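Local atomic coordinates of beta-fructofuranosidase (Bifidobacterium adolescentis, PDB entry 6NOB), a protein that probably hydrolyses non-reducing terminal beta-D-fructofuranoside residues of sucrose and related sugars. Residues 100-105 against 109-114. Sequence-based numbering, arbitrary orientation.
Sequences TDWPAQ and EQIYNR
The linker between the N-terminal beta-sheets and the catalytic region turns into the short helix 108-112, and Trp102, in the loop leading to it, lays its indole against that helix. The evidence is a side-chain-to-backbone hydrogen bond: Trp102 NE1 donates to Gln110 O at 2.8 Å. With an N-H...O angle of 132° and the donor lying above the carbonyl plane, this bond is short but bent. CG of Trp102 stands anti to its own carbonyl carbon (chi1 -73°), which together with chi2 brings the end of the ring nearer the helix. Its six-membered part meets Ile111, where CZ2 of Trp102 lies 4.0 Å from CG2 of Ile111, while Ile111 CG1 sits over one indole face. An alanine in place of Trp102 would probably leave Gln110 O without this donor and open a gap beside Ile111 and the CD of Arg114.

Arg114 folds back from beyond the helix, bent at chi3, with CD 3.8 Å from Trp102 NE1. Its NH2 then reaches OD2 of Asp101 at 3.1 Å, a salt bridge whose hydrogen bond runs from NH2 to the anti lone pair. Although OD2 lies near the guanidinium plane, the carboxylate and guanidinium planes are 57° apart, ruling out a coplanar two-pronged pairing. The Gln110 side chain meets the Pro103 ring from the opposite direction, its amide OE1 3.9 Å from Pro103 CG; that oxygen accepts a hydrogen bond from Thr107 N. Asp101 and Trp102 also touch Cys466. Asn113, just past the helix, centres an inverse gamma turn in this linker, which leads from the N-terminal beta-sheets into the five-bladed beta-propeller characteristic of family 32 enzymes.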
ATOM      1  N   THR A 100       8.423  12.945  22.299  1.00 65.28           N
ATOM      2  CA  THR A 100       8.961  14.121  22.974  1.00 68.18           C
ATOM      3  C   THR A 100       9.701  15.066  22.037  1.00 65.51           C
ATOM      4  O   THR A 100       9.820  16.256  22.350  1.00 65.14           O
ATOM      5  CB  THR A 100       9.897  13.702  24.111  1.00 67.83           C
ATOM      6  OG1 THR A 100      10.986  12.939  23.578  1.00 72.30           O
ATOM      7  CG2 THR A 100       9.147  12.867  25.140  1.00 58.75           C
ATOM      8  N   ASP A 101      10.199  14.574  20.901  1.00 64.24           N
ATOM      9  CA  ASP A 101      10.869  15.445  19.943  1.00 63.73           C
ATOM     10  C   ASP A 101       9.908  16.373  19.213  1.00 59.35           C
ATOM     11  O   ASP A 101      10.366  17.240  18.463  1.00 58.94           O
ATOM     12  CB  ASP A 101      11.648  14.609  18.924  1.00 69.08           C
ATOM     13  CG  ASP A 101      12.979  14.122  19.462  1.00 75.21           C
ATOM     14  OD1 ASP A 101      13.246  14.327  20.666  1.00 76.06           O
ATOM     15  OD2 ASP A 101      13.759  13.538  18.679  1.00 76.20           O
ATOM     16  N   TRP A 102       8.595  16.216  19.407  1.00 57.07           N
ATOM     17  CA  TRP A 102       7.612  17.081  18.781  1.00 57.88           C
ATOM     18  C   TRP A 102       6.920  17.952  19.820  1.00 58.61           C
ATOM     19  O   TRP A 102       6.640  17.486  20.930  1.00 59.92           O
ATOM     20  CB  TRP A 102       6.544  16.271  18.037  1.00 57.13           C
ATOM     21  CG  TRP A 102       7.002  15.640  16.764  1.00 54.69           C
ATOM     22  CD1 TRP A 102       8.098  15.975  16.022  1.00 53.70           C
ATOM     23  CD2 TRP A 102       6.367  14.557  16.076  1.00 48.78           C
ATOM     24  NE1 TRP A 102       8.186  15.165  14.916  1.00 48.86           N
ATOM     25  CE2 TRP A 102       7.133  14.287  14.924  1.00 48.10           C
ATOM     26  CE3 TRP A 102       5.223  13.790  16.321  1.00 48.28           C
ATOM     27  CZ2 TRP A 102       6.794  13.281  14.021  1.00 49.43           C
ATOM     28  CZ3 TRP A 102       4.888  12.795  15.424  1.00 48.43           C
ATOM     29  CH2 TRP A 102       5.670  12.548  14.287  1.00 47.40           C
ATOM     30  N   PRO A 103       6.625  19.212  19.492  1.00 53.73           N
ATOM     31  CA  PRO A 103       5.729  20.002  20.346  1.00 50.30           C
ATOM     32  C   PRO A 103       4.285  19.549  20.198  1.00 51.79           C
ATOM     33  O   PRO A 103       4.013  18.549  19.526  1.00 50.08           O
ATOM     34  CB  PRO A 103       5.932  21.433  19.835  1.00 51.02           C
ATOM     35  CG  PRO A 103       6.300  21.250  18.398  1.00 53.41           C
ATOM     36  CD  PRO A 103       7.127  19.991  18.347  1.00 55.69           C
ATOM     37  N   ALA A 104       3.349  20.282  20.805  1.00 51.88           N
ATOM     38  CA  ALA A 104       1.946  19.885  20.738  1.00 50.58           C
ATOM     39  C   ALA A 104       1.418  19.942  19.310  1.00 57.09           C
ATOM     40  O   ALA A 104       0.611  19.095  18.904  1.00 58.02           O
ATOM     41  CB  ALA A 104       1.105  20.769  21.660  1.00 47.52           C
ATOM     42  N   GLN A 105       1.862  20.925  18.530  1.00 56.85           N
ATOM     43  CA  GLN A 105       1.408  21.121  17.152  1.00 52.53           C
ATOM     44  C   GLN A 105       2.625  21.262  16.253  1.00 52.29           C
ATOM     45  O   GLN A 105       3.014  22.381  15.881  1.00 51.80           O
ATOM     46  CB  GLN A 105       0.482  22.332  17.050  1.00 48.93           C
ATOM     47  CG  GLN A 105      -0.821  22.161  17.816  1.00 48.75           C
ATOM     48  CD  GLN A 105      -1.616  23.447  17.926  1.00 51.42           C
ATOM     49  OE1 GLN A 105      -1.264  24.341  18.695  1.00 55.16           O
ATOM     50  NE2 GLN A 105      -2.701  23.541  17.165  1.00 50.43           N
ATOM     51  N   GLU A 109       7.458  20.239   8.484  1.00 47.12           N
ATOM     52  CA  GLU A 109       8.907  20.079   8.536  1.00 49.25           C
ATOM     53  C   GLU A 109       9.319  19.259   9.751  1.00 50.89           C
ATOM     54  O   GLU A 109      10.140  18.341   9.643  1.00 48.77           O
ATOM     55  CB  GLU A 109       9.581  21.453   8.552  1.00 54.43           C
ATOM     56  CG  GLU A 109      11.028  21.465   8.077  1.00 65.49           C
ATOM     57  CD  GLU A 109      12.007  21.079   9.171  1.00 78.70           C
ATOM     58  OE1 GLU A 109      11.747  21.403  10.350  1.00 82.22           O
ATOM     59  OE2 GLU A 109      13.041  20.456   8.853  1.00 82.63           O
ATOM     60  N   GLN A 110       8.738  19.559  10.915  1.00 50.50           N
ATOM     61  CA  GLN A 110       9.081  18.825  12.128  1.00 52.12           C
ATOM     62  C   GLN A 110       8.598  17.379  12.074  1.00 49.46           C
ATOM     63  O   GLN A 110       9.224  16.498  12.673  1.00 47.67           O
ATOM     64  CB  GLN A 110       8.500  19.537  13.351  1.00 52.81           C
ATOM     65  CG  GLN A 110       9.190  20.850  13.685  1.00 60.41           C
ATOM     66  CD  GLN A 110       8.468  21.640  14.764  1.00 63.48           C
ATOM     67  OE1 GLN A 110       7.255  21.840  14.698  1.00 68.14           O
ATOM     68  NE2 GLN A 110       9.217  22.098  15.761  1.00 57.53           N
ATOM     69  N   ILE A 111       7.504  17.112  11.361  1.00 45.59           N
ATOM     70  CA  ILE A 111       6.950  15.763  11.341  1.00 46.04           C
ATOM     71  C   ILE A 111       7.745  14.854  10.409  1.00 49.45           C
ATOM     72  O   ILE A 111       8.025  13.698  10.746  1.00 52.49           O
ATOM     73  CB  ILE A 111       5.459  15.805  10.954  1.00 44.65           C
ATOM     74  CG1 ILE A 111       4.640  16.497  12.048  1.00 41.82           C
ATOM     75  CG2 ILE A 111       4.924  14.398  10.701  1.00 45.45           C
ATOM     76  CD1 ILE A 111       3.165  16.607  11.732  1.00 37.53           C
ATOM     77  N   TYR A 112       8.139  15.355   9.236  1.00 48.76           N
ATOM     78  CA  TYR A 112       8.667  14.497   8.185  1.00 44.23           C
ATOM     79  C   TYR A 112      10.165  14.619   7.947  1.00 42.54           C
ATOM     80  O   TYR A 112      10.767  13.665   7.446  1.00 49.82           O
ATOM     81  CB  TYR A 112       7.937  14.772   6.862  1.00 36.15           C
ATOM     82  CG  TYR A 112       6.515  14.260   6.848  1.00 43.22           C
ATOM     83  CD1 TYR A 112       6.239  12.932   6.548  1.00 41.82           C
ATOM     84  CD2 TYR A 112       5.450  15.102   7.138  1.00 40.41           C
ATOM     85  CE1 TYR A 112       4.944  12.458   6.536  1.00 45.84           C
ATOM     86  CE2 TYR A 112       4.149  14.636   7.127  1.00 42.42           C
ATOM     87  CZ  TYR A 112       3.901  13.313   6.826  1.00 43.59           C
ATOM     88  OH  TYR A 112       2.608  12.843   6.813  1.00 39.38           O
ATOM     89  N   ASN A 113      10.782  15.753   8.275  1.00 45.60           N
ATOM     90  CA  ASN A 113      12.212  15.939   8.012  1.00 48.58           C
ATOM     91  C   ASN A 113      13.030  15.346   9.161  1.00 52.95           C
ATOM     92  O   ASN A 113      13.629  16.045   9.980  1.00 57.63           O
ATOM     93  CB  ASN A 113      12.522  17.415   7.796  1.00 48.09           C
ATOM     94  CG  ASN A 113      13.966  17.652   7.404  1.00 57.17           C
ATOM     95  OD1 ASN A 113      14.569  16.846   6.694  1.00 62.60           O
ATOM     96  ND2 ASN A 113      14.530  18.762   7.869  1.00 58.15           N
ATOM     97  N   ARG A 114      13.046  14.014   9.207  1.00 51.03           N
ATOM     98  CA  ARG A 114      13.750  13.275  10.245  1.00 51.78           C
ATOM     99  C   ARG A 114      14.405  12.041   9.643  1.00 49.66           C
ATOM    100  O   ARG A 114      13.863  11.416   8.728  1.00 51.22           O
ATOM    101  CB  ARG A 114      12.814  12.837  11.383  1.00 52.97           C
ATOM    102  CG  ARG A 114      12.015  13.955  12.025  1.00 57.72           C
ATOM    103  CD  ARG A 114      11.071  13.403  13.076  1.00 53.56           C
ATOM    104  NE  ARG A 114      11.779  12.592  14.061  1.00 56.78           N
ATOM    105  CZ  ARG A 114      12.408  13.090  15.119  1.00 57.90           C
ATOM    106  NH1 ARG A 114      12.417  14.399  15.331  1.00 54.81           N
ATOM    107  NH2 ARG A 114      13.027  12.280  15.968  1.00 59.23           N
TER